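Local coordinates for protein triphenylmethane reductase (Citrobacter sp., PDB 2JL1) that probably reduces triphenylmethane dyes with electrons from NADPH, binding the dinucleotide on a Rossmann-type domain of the NmrA-like family, at residues Leu209-Ser217 / Leu277-Met287. Residues are numbered along the deposited sequence; the frame is centred on the assembly and turned at random.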
loop_
_atom_site.group_PDB
_atom_site.type_symbol
_atom_site.label_atom_id
_atom_site.label_comp_id
_atom_site.label_asym_id
_atom_site.label_seq_id
_atom_site.Cartn_x
_atom_site.Cartn_y
_atom_site.Cartn_z
ATOM N N LEU A 209 33.932 10.807 -2.066
ATOM C CA LEU A 209 33.482 12.182 -1.958
ATOM C C LEU A 209 34.537 13.086 -1.320
ATOM O O LEU A 209 34.707 14.233 -1.748
ATOM C CB LEU A 209 32.167 12.275 -1.147
ATOM C CG LEU A 209 31.549 13.683 -1.022
ATOM C CD1 LEU A 209 31.343 14.322 -2.406
ATOM C CD2 LEU A 209 30.223 13.611 -0.264
ATOM N N ALA A 210 35.192 12.608 -0.265
ATOM C CA ALA A 210 36.232 13.420 0.402
ATOM C C ALA A 210 37.419 13.666 -0.537
ATOM O O ALA A 210 38.035 14.759 -0.528
ATOM C CB ALA A 210 36.686 12.762 1.707
ATOM N N GLN A 211 37.727 12.668 -1.363
ATOM C CA GLN A 211 38.863 12.752 -2.299
ATOM C C GLN A 211 38.515 13.721 -3.399
ATOM O O GLN A 211 39.331 14.557 -3.749
ATOM C CB GLN A 211 39.260 11.364 -2.877
ATOM C CG GLN A 211 40.263 11.411 -4.068
ATOM C CD GLN A 211 41.683 11.834 -3.685
ATOM O OE1 GLN A 211 42.133 11.616 -2.553
ATOM N NE2 GLN A 211 42.401 12.447 -4.637
ATOM N N ILE A 212 37.293 13.641 -3.913
ATOM C CA ILE A 212 36.808 14.607 -4.893
ATOM C C ILE A 212 36.757 16.030 -4.330
ATOM O O ILE A 212 37.191 16.965 -5.002
ATOM C CB ILE A 212 35.419 14.193 -5.473
ATOM C CG1 ILE A 212 35.559 12.966 -6.393
ATOM C CG2 ILE A 212 34.791 15.325 -6.234
ATOM C CD1 ILE A 212 34.225 12.252 -6.642
ATOM N N LEU A 213 36.226 16.209 -3.116
ATOM C CA LEU A 213 36.225 17.537 -2.464
ATOM C C LEU A 213 37.650 18.090 -2.278
ATOM O O LEU A 213 37.895 19.302 -2.462
ATOM C CB LEU A 213 35.521 17.456 -1.112
ATOM C CG LEU A 213 35.007 18.675 -0.334
ATOM C CD1 LEU A 213 34.316 19.701 -1.229
ATOM C CD2 LEU A 213 34.070 18.176 0.780
ATOM N N SER A 214 38.572 17.221 -1.866
ATOM C CA SER A 214 39.999 17.549 -1.804
ATOM C C SER A 214 40.562 18.038 -3.149
ATOM O O SER A 214 41.233 19.075 -3.209
ATOM C CB SER A 214 40.787 16.320 -1.339
ATOM O OG SER A 214 40.420 15.967 -0.018
ATOM N N GLU A 215 40.264 17.301 -4.225
ATOM C CA GLU A 215 40.714 17.649 -5.580
ATOM C C GLU A 215 40.186 18.994 -6.048
ATOM O O GLU A 215 40.960 19.816 -6.502
ATOM C CB GLU A 215 40.335 16.566 -6.604
ATOM C CG GLU A 215 41.249 15.355 -6.571
ATOM C CD GLU A 215 40.598 14.084 -7.102
ATOM O OE1 GLU A 215 39.527 14.159 -7.754
ATOM O OE2 GLU A 215 41.170 12.992 -6.872
ATOM N N VAL A 216 38.875 19.204 -5.911
ATOM C CA VAL A 216 38.192 20.428 -6.350
ATOM C C VAL A 216 38.637 21.664 -5.554
ATOM O O VAL A 216 38.847 22.744 -6.123
ATOM C CB VAL A 216 36.648 20.266 -6.258
ATOM C CG1 VAL A 216 35.924 21.576 -6.506
ATOM C CG2 VAL A 216 36.151 19.244 -7.279
ATOM N N SER A 217 38.772 21.499 -4.243
ATOM C CA SER A 217 38.975 22.632 -3.341
ATOM C C SER A 217 40.445 22.919 -3.057
ATOM O O SER A 217 40.789 24.027 -2.610
ATOM C CB SER A 217 38.260 22.370 -2.019
ATOM O OG SER A 217 39.017 21.457 -1.235
ATOM N N LEU A 277 29.909 12.941 -10.393
ATOM C CA LEU A 277 29.886 13.470 -9.018
ATOM C C LEU A 277 30.753 14.724 -8.878
ATOM O O LEU A 277 30.367 15.688 -8.209
ATOM C CB LEU A 277 30.339 12.390 -8.032
ATOM C CG LEU A 277 30.225 12.669 -6.530
ATOM C CD1 LEU A 277 28.745 12.920 -6.093
ATOM C CD2 LEU A 277 30.806 11.457 -5.821
ATOM N N LYS A 278 31.918 14.714 -9.526
ATOM C CA LYS A 278 32.846 15.857 -9.444
ATOM C C LYS A 278 32.215 17.157 -9.955
ATOM O O LYS A 278 32.441 18.219 -9.368
ATOM C CB LYS A 278 34.169 15.577 -10.182
ATOM C CG LYS A 278 35.246 16.604 -9.821
ATOM C CD LYS A 278 36.535 16.469 -10.624
ATOM C CE LYS A 278 37.234 15.157 -10.351
ATOM N NZ LYS A 278 37.634 14.994 -8.913
ATOM N N GLU A 279 31.445 17.076 -11.040
ATOM C CA GLU A 279 30.705 18.236 -11.581
ATOM C C GLU A 279 29.666 18.761 -10.593
ATOM O O GLU A 279 29.472 19.969 -10.457
ATOM C CB GLU A 279 30.058 17.897 -12.936
ATOM C CG GLU A 279 29.170 19.000 -13.559
ATOM C CD GLU A 279 29.894 20.322 -13.920
ATOM O OE1 GLU A 279 31.146 20.446 -13.775
ATOM O OE2 GLU A 279 29.184 21.256 -14.382
ATOM N N THR A 280 29.008 17.845 -9.882
ATOM C CA THR A 280 28.039 18.240 -8.861
ATOM C C THR A 280 28.752 18.902 -7.687
ATOM O O THR A 280 28.261 19.889 -7.142
ATOM C CB THR A 280 27.146 17.026 -8.427
ATOM O OG1 THR A 280 26.496 16.492 -9.595
ATOM C CG2 THR A 280 26.085 17.456 -7.430
ATOM N N VAL A 281 29.911 18.371 -7.296
ATOM C CA VAL A 281 30.698 18.989 -6.215
ATOM C C VAL A 281 31.124 20.416 -6.627
ATOM O O VAL A 281 31.006 21.365 -5.839
ATOM C CB VAL A 281 31.926 18.116 -5.787
ATOM C CG1 VAL A 281 32.859 18.882 -4.854
ATOM C CG2 VAL A 281 31.464 16.800 -5.116
ATOM N N LYS A 282 31.584 20.571 -7.869
ATOM C CA LYS A 282 32.006 21.890 -8.344
ATOM C C LYS A 282 30.866 22.890 -8.295
ATOM O O LYS A 282 31.063 24.014 -7.842
ATOM C CB LYS A 282 32.596 21.844 -9.743
ATOM C CG LYS A 282 33.951 21.193 -9.833
ATOM C CD LYS A 282 34.509 21.422 -11.229
ATOM C CE LYS A 282 35.550 20.399 -11.606
ATOM N NZ LYS A 282 36.159 20.780 -12.921
ATOM N N GLN A 283 29.688 22.480 -8.772
ATOM C CA GLN A 283 28.495 23.327 -8.761
ATOM C C GLN A 283 28.107 23.712 -7.339
ATOM O O GLN A 283 27.826 24.881 -7.064
ATOM C CB GLN A 283 27.312 22.618 -9.434
ATOM C CG GLN A 283 27.393 22.536 -10.952
ATOM C CD GLN A 283 26.434 21.513 -11.542
ATOM O OE1 GLN A 283 25.589 20.945 -10.837
ATOM N NE2 GLN A 283 26.557 21.268 -12.840
ATOM N N ALA A 284 28.099 22.735 -6.437
ATOM C CA ALA A 284 27.702 22.953 -5.040
ATOM C C ALA A 284 28.557 24.024 -4.363
ATOM O O ALA A 284 28.067 24.810 -3.553
ATOM C CB ALA A 284 27.784 21.648 -4.252
ATOM N N LEU A 285 29.841 24.029 -4.703
ATOM C CA LEU A 285 30.800 24.950 -4.123
ATOM C C LEU A 285 31.061 26.169 -4.994
ATOM O O LEU A 285 31.791 27.060 -4.580
ATOM C CB LEU A 285 32.129 24.245 -3.926
ATOM C CG LEU A 285 32.244 23.067 -2.986
ATOM C CD1 LEU A 285 33.675 22.614 -3.095
ATOM C CD2 LEU A 285 31.875 23.453 -1.558
ATOM N N LYS A 286 30.469 26.196 -6.186
ATOM C CA LYS A 286 30.885 27.087 -7.287
ATOM C C LYS A 286 32.424 27.193 -7.420
ATOM O O LYS A 286 33.001 28.285 -7.366
ATOM C CB LYS A 286 30.172 28.448 -7.242
ATOM C CG LYS A 286 29.973 29.052 -5.851
ATOM C CD LYS A 286 28.807 30.038 -5.805
ATOM C CE LYS A 286 27.450 29.324 -5.787
ATOM N NZ LYS A 286 26.326 30.302 -5.811
ATOM N N MET A 287 33.064 26.029 -7.576
ATOM C CA MET A 287 34.515 25.914 -7.708
ATOM C C MET A 287 34.866 25.175 -8.994
ATOM O O MET A 287 35.871 24.457 -9.050
ATOM C CB MET A 287 35.123 25.178 -6.503
ATOM C CG MET A 287 35.897 26.060 -5.523
ATOM S SD MET A 287 36.189 25.256 -3.919
ATOM C CE MET A 287 37.369 26.376 -3.153
#
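Val281 and Val216 each sit as a knob in a hole of the opposite helix. Val281 enters among Leu209, Ile212, Leu213 and Val216. Its CG2 lies 3.7 Å from CD1 of Leu209 and also meets CG2 of Ile212. Its other methyl, CG1, is anti to the backbone N (chi1 170°) and is turned to Leu213 and Val216. Val216 returns the contact among Lys278, Val281, Lys282 and Leu285. Its CG2 rests on CG of Lys278, while CG1 reaches CB of Met287 at 3.7 Å. At one end of the interface, CD1 of Ile212 meets CD2 of Leu277 at 3.6 Å. Deeper in, CD1 of Leu213 and CD1 of Leu285 touch, with the two side chains crossing at about a right angle.

A salt bridge runs along the outer edge. Lys278 lays its aliphatic part against Ile212 and Val216, then bends at chi3 and chi4, which brings NZ to Glu215 OE1. The modelled separation of NZ and OE1 is very short, and its exact length is doubtful. Gln211 NE2 gives a nearly straight hydrogen bond to the other oxygen, Glu215 OE2, at 2.6 Å, from the anti side and about 30° out of the carboxylate plane. The carboxylate is therefore gripped at both oxygens.

Beyond Leu285 the chain turns in a Schellman motif, with Lys286 at positive phi and Met287 N bonded to Lys282 O (2.9 Å). This turn carries Met287 back to the interface, where SD lies 3.9 Å from CA of Ser217. Ile161 of strand 160-163 covers Leu209 and Leu213, and Val148 touches Val281. The axes of 209-217 and 277-285 approach to 9.9 Å and cross at -56°. This is knobs-into-holes packing of the C-terminal helix 277-285 on helix 206-217, with the side chain of Leu277 about 13 Å from the bound NADP.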